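Local coordinates for protein VP1 (Polyomavirus HPyV7, PDB 4PCH) that probably serves as the major structural protein of the T=7 icosahedral capsid, assembling as pentamers and helping the virion attach to host cells, at residues B[22-27]-B[259-264]; B[87-92]-B[263-268]; B[120-125]-B[226-231]; B[61-66]-B[162-167]; B[83-88]-B[218-223]. All blocks are in the same frame, centred on the assembly; numbering follows the deposited sequence.

Contact 1: B[22-27]-B[259-264]; sequences KVEAVL and GRFFRV
Leu27 O accepts the N-H of Arg260 at 2.8 Å and also meets Gly259 CA at 3.2 Å, closing one end of the antiparallel pair of strands 9-27 and 253-271 in the VP1 jelly-roll. Val23 with Val264, Ala25 with Phe262 and Leu27 with Arg260 each exchange two backbone N-H···O bonds, the strand directions differing by 163°. Between them, Glu24 faces Arg263 and Val26 faces Phe261 as non-hydrogen-bonded pairs. Beyond CG the Glu24 chain is extended, which brings CD to the edge of the Phe261 ring, 3.7 Å from CZ, with carboxylate and ring planes 78° apart. Its OE2 takes the N-H of Arg263 NE at 3.2 Å on the anti side, 30° out of the carboxylate plane, a longish salt bridge; Arg263 NH2 is held by Glu89. Pro178 and Thr179 of a second subunit pack on this face. On the opposite face of the sheet, Leu27 CD1 lies 3.9 Å from Phe262 CD1, turned to the sandwich interior and strand 224-236. Two edge atoms of Phe261 meet different neighbours: CD1 touches Val26 CG2 at 4.1 Å, and CZ sits 3.6 Å above the guanidinium plane of Arg263.

Contact 2: B[87-92]-B[263-268]; sequences RLETEL and RVHCRQ
A salt-bridge network of Arg87, Glu89 and Arg263, with His265 built into it, lies on one face of the paired strands 79-93 and 253-271 in the BIDG sheet of the jelly-roll. Glu89 and Arg263 exchange two backbone bonds; His265 N donates to Arg87 O, while His265 O takes the N-H of Tyr86. The non-hydrogen-bonded pair Leu88-Val264 between them points to the other face. Glu89 OE1 is gripped twice. His265 NE2 donates to its syn lone pair at 2.7 Å, almost straight (170°), and the oxygen lies practically in the ring plane. Arg263 NH2 reaches the same oxygen from the anti side at 2.9 Å, with OE1 in the guanidinium plane. A bend at chi2 (77°) places Glu89 CD back toward these donors. The other oxygen, OE2, binds Arg87 NH1 at 2.7 Å along its own strand, and Thr207 OG1 as well. The Arg87 guanidinium then lies flat on the His265 ring, centres 3.8 Å apart and planes 28° apart, its NH1 over the rim of the ring and its NH2 salt-bridged to Glu213 of a second subunit. Farther along, a water accepts from Arg263 NH2 at 2.8 Å and donates to Glu91 OE2 at 3.1 Å. With two guanidinium groups and an imidazole N-H gathered round it, the buried Glu89 is probably kept as carboxylate; the arginine over the ring would tend to disfavour a second proton on His265, while the carboxylate would tend to favour one.

Contact 3: B[120-125]-B[226-231]; sequences FWACGG and YLTSAD
Phe120, Tyr226 and Thr228 dominate this meeting of the E and H strands in the CHEF sheet of the jelly-roll, all three pointing to the same face. Phe120 has CG anti to the backbone N (chi1 176°), and its ring is approached at the edge by Ser229 CA and by Thr228 CG2, which is 4.3 Å from Phe120 CE2. The base of the side chain, CB, packs on Ala230 CB at 4.4 Å. Behind it, Phe120 N gives a short but bent hydrogen bond to Ala230 O, 2.7 Å at 138°. Thr228 is placed opposite Ala122, and the two CB atoms touch at 4.1 Å. At the far end the partner of Tyr226 is Gly124, which has no side chain, and the tyrosine packs on backbone instead. Its CB rests 3.5 Å from Gly124 O, and that oxygen lies near the ring plane at the edge. Farther out, CE1 comes within 3.3 Å of Gly125 O just past the strand end. On the reverse face, toward the sandwich interior, Leu227 CD2 meets Cys123 SG at 3.9 Å. The pair is flanked on both edges: strand 184-191 bonds to Trp121 and Cys123, and strand 62-67 to Leu227 and Ser229. Trp121 reaches across the sandwich to Phe262 and Leu88, and Tyr202 of a third subunit packs on Phe120.

Contact 4: B[61-66]-B[162-167]; sequences YSVAVI and KQVNAA
Tyr61 and Val63 of segment 61-66 face a chain kinked at Val164, the centre of an inverse gamma turn (phi -82°, psi 90°), and a water rather than a direct backbone bond links the two segments. Strand 62-67 is the C strand of the jelly-roll CHEF sheet. Residues 161-163 belong to a small separate sheet with strands 129-132 and 174-176, so the contact is where the excursion between the E and F strands packs on the sandwich. Val164 carries the apolar part of the contact. Its CG1, anti to the backbone N (chi1 -175°), is directed at the strand and touches two side chains. One is Val63, whose CG1 meets it methyl to methyl at 3.7 Å, the two valines crossing at a slant. The other is Tyr61, whose CB lies 4.0 Å from the same methyl. Val63 CG1 also rests on Val164 O at 3.8 Å, while Val63 CG2 comes no nearer than 4.3 Å to Ala166 O. Val164 is backed by Val130 and Phe169. The tyrosine is fixed beyond the contact, with its OH bonded to Trp174 O and its ring edge-to-face with that of Phe120. The carbonyls of Tyr61 and Ala167 approach one another near the amide of Asn30, which donates to Ala167 O and only weakly to Tyr61 O. The bridging water donates to Tyr61 O at 2.7 Å and to Ala166 O at 2.8 Å.

Contact 5: B[83-88]-B[218-223]; sequences WEAYRL and ILCTFG
Cys220 lays its CB against the backbone of Trp83, 3.5 Å from Trp83 O, and that same oxygen accepts the N-H of Cys220 at 2.9 Å in a nearly straight bond (165°). The cysteine SG stands anti to its own carbonyl carbon (chi1 -66°) and comes within 4.4 Å of Ala85 CB. Ala85 in turn packs on Ile218, CB to CB at 4.2 Å, and these two residues exchange both backbone hydrogen bonds as an antiparallel pair. Glu84 and Leu219 form the next, non-hydrogen-bonded pair on the other face. There Leu219 CD2 leans across the aliphatic part of Glu84, 4.1 Å from CG, while the carboxylate extends onward to Arg267, Arg269 and the N-H of Gly217. The indole of Trp83 leads away from residues 218-223, its NE1 bonded to Pro69 O. Segment 218-223 then turns off: Cys220 centres an inverse gamma turn, closed by a weak bond from Thr221 N to Leu219 O, and also begins a type I beta turn ending at Gly223. At this parting a water takes over from direct pairing, accepting from Trp83 N at 2.8 Å and donating to Cys220 O at 2.7 Å. A glycerol, probably from the crystallisation liquor, lies near the side chain of Leu219. The arrangement is that of the D-G strand pair of a viral jelly-roll, where the G strand leaves the BIDG sheet and the chain crosses through a turn to the H strand of the CHEF sheet.

Overall arrangement
Contacts 1, 2 and 5 follow one another across the BIDG sheet. Contacts 1 and 2 share Arg263 and Val264, their centres 8 Å apart; contacts 2 and 5 share Arg87 and Leu88, their centres 10 Å apart. Contact 3 lies in the facing CHEF sheet, about 12 Å from contact 2 between centres, and contact 4 joins that sheet's strand 62-67 to an outer loop, its centre 8 Å from that of contact 3. The sheets meet where Leu88 CD2 packs on Cys123 CB at 3.6 Å, and Arg260 NH2 salt-bridges Asp231 OD1 at 2.7 Å. Contacts 1, 2 and 3 also touch neighbouring subunits, contact 5 does so through Arg87, and contact 4 touches none.

Contact 1: B[22-27]-B[259-264]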
# COMPACT_ATOMS: atom_id res chain seq x y z
N LYS B 22 0.63 30.76 16.30
CA LYS B 22 1.17 29.70 15.49
C LYS B 22 2.58 30.08 15.09
O LYS B 22 2.90 31.27 14.92
CB LYS B 22 0.28 29.41 14.27
CG LYS B 22 -0.18 30.60 13.48
CD LYS B 22 -1.22 30.19 12.45
CE LYS B 22 -1.79 31.41 11.74
NZ LYS B 22 -2.97 31.07 10.89
N VAL B 23 3.42 29.09 14.95
CA VAL B 23 4.78 29.36 14.52
C VAL B 23 5.22 28.32 13.51
O VAL B 23 4.74 27.20 13.53
CB VAL B 23 5.72 29.41 15.72
CG1 VAL B 23 5.76 28.08 16.44
CG2 VAL B 23 7.11 29.88 15.29
N GLU B 24 6.13 28.74 12.63
CA GLU B 24 6.64 27.88 11.54
C GLU B 24 8.15 27.71 11.70
O GLU B 24 8.82 28.62 12.20
CB GLU B 24 6.37 28.51 10.17
CG GLU B 24 4.88 28.52 9.78
CD GLU B 24 4.57 29.05 8.38
OE1 GLU B 24 5.48 29.42 7.59
OE2 GLU B 24 3.35 29.12 8.06
N ALA B 25 8.67 26.59 11.23
CA ALA B 25 10.09 26.38 11.17
C ALA B 25 10.39 25.35 10.10
O ALA B 25 9.54 24.50 9.80
CB ALA B 25 10.63 25.90 12.50
N VAL B 26 11.59 25.45 9.52
CA VAL B 26 12.09 24.38 8.68
C VAL B 26 13.38 23.83 9.28
O VAL B 26 14.35 24.58 9.41
CB VAL B 26 12.36 24.83 7.25
CG1 VAL B 26 12.88 23.66 6.43
CG2 VAL B 26 11.10 25.43 6.64
N LEU B 27 13.34 22.57 9.69
CA LEU B 27 14.48 21.87 10.27
C LEU B 27 15.27 21.34 9.10
O LEU B 27 14.72 20.69 8.21
CB LEU B 27 14.10 20.73 11.20
CG LEU B 27 13.78 21.08 12.66
CD1 LEU B 27 12.63 22.07 12.69
CD2 LEU B 27 13.50 19.87 13.53
N GLY B 259 14.71 19.41 3.88
CA GLY B 259 14.24 20.08 5.09
C GLY B 259 12.93 19.45 5.52
O GLY B 259 12.28 18.72 4.75
N ARG B 260 12.52 19.72 6.76
CA ARG B 260 11.20 19.30 7.26
C ARG B 260 10.50 20.51 7.85
O ARG B 260 10.98 21.10 8.82
CB ARG B 260 11.20 18.14 8.27
CG ARG B 260 9.79 17.84 8.76
CD ARG B 260 9.68 16.57 9.59
NE ARG B 260 9.73 15.36 8.74
CZ ARG B 260 8.67 14.83 8.13
NH1 ARG B 260 7.47 15.38 8.23
NH2 ARG B 260 8.80 13.74 7.37
N PHE B 261 9.39 20.88 7.21
CA PHE B 261 8.52 21.99 7.63
C PHE B 261 7.66 21.58 8.81
O PHE B 261 7.12 20.50 8.81
CB PHE B 261 7.64 22.44 6.45
CG PHE B 261 6.63 23.50 6.80
CD1 PHE B 261 7.02 24.82 6.94
CD2 PHE B 261 5.28 23.17 7.02
CE1 PHE B 261 6.11 25.81 7.25
CE2 PHE B 261 4.38 24.16 7.33
CZ PHE B 261 4.78 25.47 7.46
N PHE B 262 7.45 22.51 9.76
CA PHE B 262 6.46 22.34 10.82
C PHE B 262 5.70 23.65 10.96
O PHE B 262 6.31 24.73 10.88
CB PHE B 262 7.11 22.11 12.18
CG PHE B 262 7.81 20.78 12.34
CD1 PHE B 262 9.11 20.61 11.89
CD2 PHE B 262 7.17 19.71 12.98
CE1 PHE B 262 9.77 19.40 12.10
CE2 PHE B 262 7.83 18.50 13.19
CZ PHE B 262 9.15 18.36 12.75
N ARG B 263 4.38 23.57 11.15
CA ARG B 263 3.58 24.69 11.64
C ARG B 263 2.89 24.20 12.91
O ARG B 263 2.14 23.22 12.88
CB ARG B 263 2.52 25.13 10.61
CG ARG B 263 1.71 26.34 11.07
CD ARG B 263 0.62 26.75 10.09
NE ARG B 263 1.09 27.01 8.73
CZ ARG B 263 1.03 26.16 7.70
NH1 ARG B 263 1.49 26.55 6.52
NH2 ARG B 263 0.56 24.91 7.83
N VAL B 264 3.12 24.87 14.02
CA VAL B 264 2.60 24.40 15.31
C VAL B 264 1.55 25.40 15.76
O VAL B 264 1.84 26.62 15.84
CB VAL B 264 3.73 24.30 16.37
CG1 VAL B 264 3.18 23.85 17.71
CG2 VAL B 264 4.82 23.31 15.92

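Contact 2: B[87-92]-B[263-268]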
# COMPACT_ATOMS: atom_id res chain seq x y z
N ARG B 87 -2.14 21.09 17.65
CA ARG B 87 -2.20 20.62 16.27
C ARG B 87 -0.94 21.05 15.57
O ARG B 87 -0.38 22.10 15.89
CB ARG B 87 -3.45 21.25 15.59
CG ARG B 87 -3.62 21.06 14.10
CD ARG B 87 -5.08 21.31 13.67
NE ARG B 87 -5.48 22.73 13.66
CZ ARG B 87 -5.19 23.59 12.68
NH1 ARG B 87 -4.47 23.22 11.63
NH2 ARG B 87 -5.61 24.85 12.75
N LEU B 88 -0.46 20.23 14.64
CA LEU B 88 0.62 20.68 13.78
C LEU B 88 0.41 20.23 12.35
O LEU B 88 -0.34 19.28 12.10
CB LEU B 88 1.98 20.25 14.30
CG LEU B 88 2.42 18.79 14.28
CD1 LEU B 88 2.79 18.30 12.88
CD2 LEU B 88 3.59 18.58 15.22
N GLU B 89 1.09 20.92 11.44
CA GLU B 89 1.28 20.42 10.08
C GLU B 89 2.76 20.16 9.92
O GLU B 89 3.57 20.92 10.40
CB GLU B 89 0.82 21.42 9.00
CG GLU B 89 -0.68 21.65 8.93
CD GLU B 89 -1.17 22.54 10.04
OE1 GLU B 89 -0.64 23.66 10.16
OE2 GLU B 89 -2.10 22.14 10.81
N THR B 90 3.12 19.07 9.24
CA THR B 90 4.54 18.85 8.94
C THR B 90 4.64 18.29 7.52
O THR B 90 3.76 17.54 7.08
CB THR B 90 5.23 17.95 9.99
OG1 THR B 90 6.65 17.85 9.67
CG2 THR B 90 4.59 16.54 10.04
N GLU B 91 5.67 18.72 6.78
CA GLU B 91 5.87 18.32 5.38
C GLU B 91 7.35 18.12 5.12
O GLU B 91 8.18 18.93 5.54
CB GLU B 91 5.44 19.42 4.38
CG GLU B 91 4.03 19.95 4.41
CD GLU B 91 3.81 21.09 3.39
OE1 GLU B 91 4.34 21.02 2.22
OE2 GLU B 91 3.09 22.05 3.79
N LEU B 92 7.69 17.06 4.41
CA LEU B 92 9.05 16.87 3.92
C LEU B 92 9.25 17.62 2.60
O LEU B 92 8.39 17.58 1.72
CB LEU B 92 9.28 15.37 3.66
CG LEU B 92 10.70 14.93 3.32
CD1 LEU B 92 11.70 15.36 4.38
CD2 LEU B 92 10.70 13.40 3.21
N ARG B 263 4.38 23.57 11.15
CA ARG B 263 3.58 24.69 11.64
C ARG B 263 2.89 24.20 12.91
O ARG B 263 2.14 23.22 12.88
CB ARG B 263 2.52 25.13 10.61
CG ARG B 263 1.71 26.34 11.07
CD ARG B 263 0.62 26.75 10.09
NE ARG B 263 1.09 27.01 8.73
CZ ARG B 263 1.03 26.16 7.70
NH1 ARG B 263 1.49 26.55 6.52
NH2 ARG B 263 0.56 24.91 7.83
N VAL B 264 3.12 24.87 14.02
CA VAL B 264 2.60 24.40 15.31
C VAL B 264 1.55 25.40 15.76
O VAL B 264 1.84 26.62 15.84
CB VAL B 264 3.73 24.30 16.37
CG1 VAL B 264 3.18 23.85 17.71
CG2 VAL B 264 4.82 23.31 15.92
N HIS B 265 0.35 24.91 16.08
CA HIS B 265 -0.73 25.77 16.53
C HIS B 265 -0.90 25.68 18.02
O HIS B 265 -1.01 24.59 18.57
CB HIS B 265 -2.02 25.34 15.87
CG HIS B 265 -1.94 25.35 14.38
ND1 HIS B 265 -2.46 26.38 13.62
CD2 HIS B 265 -1.42 24.46 13.51
CE1 HIS B 265 -2.25 26.11 12.34
NE2 HIS B 265 -1.61 24.97 12.25
N CYS B 266 -0.92 26.84 18.67
CA CYS B 266 -0.95 26.94 20.14
C CYS B 266 -2.14 27.75 20.62
O CYS B 266 -2.59 28.68 19.95
CB CYS B 266 0.31 27.60 20.67
SG CYS B 266 1.83 26.74 20.24
N ARG B 267 -2.64 27.38 21.79
CA ARG B 267 -3.65 28.14 22.52
C ARG B 267 -3.17 28.19 23.98
O ARG B 267 -2.15 27.61 24.32
CB ARG B 267 -5.04 27.49 22.43
CG ARG B 267 -5.12 26.11 23.06
CD ARG B 267 -6.33 25.31 22.61
NE ARG B 267 -6.26 23.95 23.14
CZ ARG B 267 -6.90 22.90 22.62
NH1 ARG B 267 -7.74 23.05 21.59
NH2 ARG B 267 -6.73 21.70 23.17
N GLN B 268 -3.88 28.91 24.83
CA GLN B 268 -3.51 28.99 26.23
C GLN B 268 -4.33 28.05 27.09
O GLN B 268 -5.54 27.91 26.89
CB GLN B 268 -3.62 30.42 26.70
CG GLN B 268 -2.62 31.33 26.01
CD GLN B 268 -2.67 32.78 26.49
OE1 GLN B 268 -3.39 33.14 27.42
NE2 GLN B 268 -1.86 33.62 25.85
O HOH W 1 2.51 25.00 4.30
O HOH W 2 0.92 22.96 5.83

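Contact 3: B[120-125]-B[226-231]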
# COMPACT_ATOMS: atom_id res chain seq x y z
N PHE B 120 10.91 10.61 10.35
CA PHE B 120 10.60 10.78 11.78
C PHE B 120 10.32 12.22 12.11
O PHE B 120 11.03 13.11 11.63
CB PHE B 120 11.78 10.30 12.64
CG PHE B 120 11.58 10.52 14.11
CD1 PHE B 120 11.00 9.54 14.90
CD2 PHE B 120 12.02 11.70 14.71
CE1 PHE B 120 10.81 9.73 16.27
CE2 PHE B 120 11.83 11.91 16.06
CZ PHE B 120 11.22 10.93 16.84
N TRP B 121 9.29 12.45 12.94
CA TRP B 121 9.10 13.77 13.52
C TRP B 121 8.67 13.64 14.98
O TRP B 121 8.08 12.62 15.40
CB TRP B 121 8.09 14.62 12.71
CG TRP B 121 6.72 14.04 12.67
CD1 TRP B 121 6.16 13.30 11.66
CD2 TRP B 121 5.71 14.15 13.69
NE1 TRP B 121 4.90 12.91 12.01
CE2 TRP B 121 4.59 13.42 13.24
CE3 TRP B 121 5.66 14.77 14.95
CZ2 TRP B 121 3.42 13.30 14.00
CZ3 TRP B 121 4.50 14.66 15.70
CH2 TRP B 121 3.39 13.92 15.23
N ALA B 122 8.98 14.69 15.73
CA ALA B 122 8.52 14.85 17.12
C ALA B 122 8.30 16.31 17.43
O ALA B 122 8.96 17.20 16.90
CB ALA B 122 9.48 14.22 18.12
N CYS B 123 7.31 16.54 18.32
CA CYS B 123 6.95 17.83 18.85
C CYS B 123 6.64 17.70 20.32
O CYS B 123 5.80 16.89 20.73
CB CYS B 123 5.73 18.37 18.09
SG CYS B 123 5.14 19.97 18.68
N GLY B 124 7.32 18.49 21.15
CA GLY B 124 7.16 18.38 22.58
C GLY B 124 7.50 19.65 23.35
O GLY B 124 7.92 20.66 22.79
N GLY B 125 7.30 19.58 24.66
CA GLY B 125 7.57 20.67 25.56
C GLY B 125 8.98 20.66 26.13
O GLY B 125 9.32 21.51 26.95
N TYR B 226 9.67 22.25 21.20
CA TYR B 226 10.85 21.48 20.83
C TYR B 226 10.44 20.60 19.67
O TYR B 226 9.45 19.85 19.79
CB TYR B 226 11.31 20.60 22.00
CG TYR B 226 11.87 21.42 23.16
CD1 TYR B 226 11.04 22.22 23.91
CD2 TYR B 226 13.23 21.41 23.47
CE1 TYR B 226 11.54 23.00 24.95
CE2 TYR B 226 13.74 22.17 24.50
CZ TYR B 226 12.88 22.98 25.23
OH TYR B 226 13.34 23.75 26.26
N LEU B 227 11.14 20.77 18.55
CA LEU B 227 10.91 19.99 17.32
C LEU B 227 12.10 19.12 17.05
O LEU B 227 13.24 19.56 17.21
CB LEU B 227 10.71 20.94 16.14
CG LEU B 227 9.51 21.90 16.30
CD1 LEU B 227 9.48 22.87 15.14
CD2 LEU B 227 8.20 21.15 16.48
N THR B 228 11.85 17.89 16.60
CA THR B 228 12.92 16.94 16.28
C THR B 228 12.52 16.24 14.99
O THR B 228 11.35 15.97 14.79
CB THR B 228 13.14 15.92 17.41
OG1 THR B 228 13.25 16.58 18.68
CG2 THR B 228 14.42 15.10 17.20
N SER B 229 13.49 16.01 14.10
CA SER B 229 13.16 15.29 12.87
C SER B 229 14.33 14.49 12.34
O SER B 229 15.47 14.72 12.72
CB SER B 229 12.62 16.24 11.80
OG SER B 229 13.60 17.11 11.30
N ALA B 230 14.03 13.52 11.47
CA ALA B 230 15.06 12.87 10.67
C ALA B 230 14.37 12.29 9.46
O ALA B 230 13.33 11.60 9.59
CB ALA B 230 15.74 11.77 11.45
N ASP B 231 14.95 12.54 8.30
CA ASP B 231 14.39 12.09 7.03
C ASP B 231 15.51 11.60 6.13
O ASP B 231 16.18 12.38 5.46
CB ASP B 231 13.58 13.21 6.38
CG ASP B 231 12.31 13.52 7.16
OD1 ASP B 231 11.31 12.75 7.05
OD2 ASP B 231 12.34 14.48 7.97

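Contact 4: B[61-66]-B[162-167]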
# COMPACT_ATOMS: atom_id res chain seq x y z
N TYR B 61 19.76 13.25 14.17
CA TYR B 61 18.52 14.00 14.34
C TYR B 61 18.78 15.51 14.21
O TYR B 61 19.84 16.03 14.64
CB TYR B 61 17.91 13.75 15.70
CG TYR B 61 17.32 12.38 15.89
CD1 TYR B 61 16.04 12.08 15.42
CD2 TYR B 61 18.01 11.40 16.56
CE1 TYR B 61 15.49 10.82 15.60
CE2 TYR B 61 17.47 10.13 16.77
CZ TYR B 61 16.20 9.84 16.27
OH TYR B 61 15.69 8.58 16.48
N SER B 62 17.81 16.17 13.60
CA SER B 62 17.70 17.60 13.54
C SER B 62 16.86 18.05 14.70
O SER B 62 15.87 17.40 15.01
CB SER B 62 17.01 18.02 12.24
OG SER B 62 17.80 17.67 11.10
N VAL B 63 17.22 19.18 15.31
CA VAL B 63 16.44 19.73 16.41
C VAL B 63 16.27 21.22 16.22
O VAL B 63 17.17 21.91 15.71
CB VAL B 63 17.08 19.45 17.79
CG1 VAL B 63 17.09 17.96 18.10
CG2 VAL B 63 18.49 19.98 17.86
N ALA B 64 15.15 21.73 16.68
CA ALA B 64 14.93 23.16 16.78
C ALA B 64 14.19 23.42 18.07
O ALA B 64 13.35 22.61 18.46
CB ALA B 64 14.14 23.69 15.60
N VAL B 65 14.53 24.53 18.73
CA VAL B 65 13.83 24.98 19.92
C VAL B 65 13.32 26.38 19.60
O VAL B 65 14.11 27.32 19.41
CB VAL B 65 14.70 25.00 21.18
CG1 VAL B 65 13.83 25.29 22.39
CG2 VAL B 65 15.40 23.66 21.37
N ILE B 66 12.00 26.50 19.56
CA ILE B 66 11.33 27.69 19.07
C ILE B 66 10.70 28.40 20.26
O ILE B 66 9.85 27.84 20.93
CB ILE B 66 10.20 27.35 18.06
CG1 ILE B 66 10.68 26.43 16.92
CG2 ILE B 66 9.62 28.63 17.48
CD1 ILE B 66 11.91 26.91 16.21
N LYS B 162 18.92 9.03 27.11
CA LYS B 162 19.36 10.42 26.98
C LYS B 162 18.26 11.20 26.30
O LYS B 162 17.27 10.63 25.81
CB LYS B 162 20.63 10.54 26.14
CG LYS B 162 21.92 10.06 26.77
CD LYS B 162 23.12 10.83 26.22
CE LYS B 162 24.36 10.43 26.99
NZ LYS B 162 25.60 10.95 26.37
N GLN B 163 18.40 12.52 26.30
CA GLN B 163 17.52 13.38 25.50
C GLN B 163 18.27 14.00 24.33
O GLN B 163 19.45 14.29 24.44
CB GLN B 163 16.92 14.49 26.38
CG GLN B 163 16.21 13.96 27.60
CD GLN B 163 15.45 15.06 28.34
OE1 GLN B 163 14.23 15.01 28.47
NE2 GLN B 163 16.17 16.07 28.79
N VAL B 164 17.56 14.22 23.23
CA VAL B 164 18.20 14.73 22.01
C VAL B 164 18.34 16.25 22.13
O VAL B 164 17.42 17.00 21.77
CB VAL B 164 17.45 14.31 20.73
CG1 VAL B 164 18.25 14.77 19.51
CG2 VAL B 164 17.29 12.81 20.67
N ASN B 165 19.48 16.67 22.68
CA ASN B 165 19.76 18.07 23.04
C ASN B 165 21.00 18.58 22.32
O ASN B 165 21.63 19.55 22.76
CB ASN B 165 19.99 18.20 24.56
CG ASN B 165 21.07 17.25 25.09
OD1 ASN B 165 21.81 16.62 24.30
ND2 ASN B 165 21.15 17.12 26.41
N ALA B 166 21.34 17.94 21.22
CA ALA B 166 22.50 18.30 20.45
C ALA B 166 22.32 17.70 19.05
O ALA B 166 21.42 16.92 18.79
CB ALA B 166 23.73 17.74 21.09
N ALA B 167 23.25 18.12 18.19
CA ALA B 167 23.21 17.88 16.76
C ALA B 167 23.88 16.57 16.36
O ALA B 167 23.92 16.23 15.19
CB ALA B 167 23.92 19.04 16.06
O HOH W 3 21.20 15.00 16.77

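Contact 5: B[83-88]-B[218-223]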
# COMPACT_ATOMS: atom_id res chain seq x y z
N TRP B 83 1.30 28.02 27.07
CA TRP B 83 0.96 27.68 25.70
C TRP B 83 0.80 26.17 25.57
O TRP B 83 1.63 25.40 26.07
CB TRP B 83 2.04 28.13 24.74
CG TRP B 83 2.13 29.61 24.59
CD1 TRP B 83 3.18 30.41 24.97
CD2 TRP B 83 1.18 30.47 23.94
NE1 TRP B 83 2.91 31.71 24.64
CE2 TRP B 83 1.70 31.77 24.00
CE3 TRP B 83 -0.07 30.26 23.34
CZ2 TRP B 83 1.01 32.88 23.49
CZ3 TRP B 83 -0.74 31.35 22.81
CH2 TRP B 83 -0.20 32.64 22.89
N GLU B 84 -0.29 25.77 24.93
CA GLU B 84 -0.60 24.38 24.62
C GLU B 84 -0.63 24.18 23.10
O GLU B 84 -1.43 24.83 22.40
CB GLU B 84 -1.97 24.02 25.22
CG GLU B 84 -2.49 22.63 24.91
CD GLU B 84 -3.98 22.46 25.19
OE1 GLU B 84 -4.64 23.48 25.55
OE2 GLU B 84 -4.49 21.33 25.02
N ALA B 85 0.23 23.30 22.60
CA ALA B 85 0.28 23.02 21.17
C ALA B 85 -0.68 21.87 20.91
O ALA B 85 -0.48 20.77 21.42
CB ALA B 85 1.69 22.67 20.73
N TYR B 86 -1.74 22.15 20.16
CA TYR B 86 -2.85 21.19 19.99
C TYR B 86 -2.92 20.58 18.59
O TYR B 86 -3.65 19.61 18.39
CB TYR B 86 -4.19 21.84 20.37
CG TYR B 86 -4.55 23.05 19.54
CD1 TYR B 86 -4.16 24.32 19.92
CD2 TYR B 86 -5.29 22.92 18.37
CE1 TYR B 86 -4.49 25.44 19.16
CE2 TYR B 86 -5.63 24.02 17.61
CZ TYR B 86 -5.23 25.27 18.00
OH TYR B 86 -5.58 26.33 17.20
N ARG B 87 -2.14 21.09 17.65
CA ARG B 87 -2.20 20.62 16.27
C ARG B 87 -0.94 21.05 15.57
O ARG B 87 -0.38 22.10 15.89
CB ARG B 87 -3.45 21.25 15.59
CG ARG B 87 -3.62 21.06 14.10
CD ARG B 87 -5.08 21.31 13.67
NE ARG B 87 -5.48 22.73 13.66
CZ ARG B 87 -5.19 23.59 12.68
NH1 ARG B 87 -4.47 23.22 11.63
NH2 ARG B 87 -5.61 24.85 12.75
N LEU B 88 -0.46 20.23 14.64
CA LEU B 88 0.62 20.68 13.78
C LEU B 88 0.41 20.23 12.35
O LEU B 88 -0.34 19.28 12.10
CB LEU B 88 1.98 20.25 14.30
CG LEU B 88 2.42 18.79 14.28
CD1 LEU B 88 2.79 18.30 12.88
CD2 LEU B 88 3.59 18.58 15.22
N ILE B 218 0.35 19.34 23.85
CA ILE B 218 1.67 19.47 24.41
C ILE B 218 1.71 20.75 25.24
O ILE B 218 1.35 21.81 24.76
CB ILE B 218 2.73 19.58 23.31
CG1 ILE B 218 2.77 18.33 22.43
CG2 ILE B 218 4.10 19.87 23.92
CD1 ILE B 218 2.91 17.03 23.19
N LEU B 219 2.14 20.65 26.48
CA LEU B 219 2.19 21.82 27.38
C LEU B 219 3.59 22.37 27.35
O LEU B 219 4.54 21.74 27.85
CB LEU B 219 1.75 21.43 28.78
CG LEU B 219 0.35 20.82 28.89
CD1 LEU B 219 0.15 20.29 30.30
CD2 LEU B 219 -0.73 21.82 28.51
N CYS B 220 3.73 23.56 26.76
CA CYS B 220 5.03 24.12 26.50
C CYS B 220 5.42 24.99 27.70
O CYS B 220 5.55 26.21 27.59
CB CYS B 220 5.00 24.94 25.22
SG CYS B 220 4.69 23.95 23.73
N THR B 221 5.65 24.34 28.83
CA THR B 221 5.72 25.04 30.11
C THR B 221 6.98 25.85 30.27
O THR B 221 7.04 26.72 31.14
CB THR B 221 5.61 24.07 31.29
OG1 THR B 221 6.71 23.18 31.28
CG2 THR B 221 4.32 23.24 31.21
N PHE B 222 8.01 25.53 29.48
CA PHE B 222 9.28 26.26 29.56
C PHE B 222 9.30 27.47 28.63
O PHE B 222 10.33 28.13 28.55
CB PHE B 222 10.48 25.36 29.21
CG PHE B 222 10.60 24.11 30.05
CD1 PHE B 222 10.15 24.06 31.35
CD2 PHE B 222 11.24 22.99 29.52
CE1 PHE B 222 10.30 22.91 32.11
CE2 PHE B 222 11.40 21.85 30.28
CZ PHE B 222 10.93 21.81 31.56
N GLY B 223 8.21 27.70 27.89
CA GLY B 223 8.11 28.86 26.99
C GLY B 223 8.62 28.67 25.58
O GLY B 223 8.75 29.63 24.80
O HOH W 4 4.05 28.51 27.63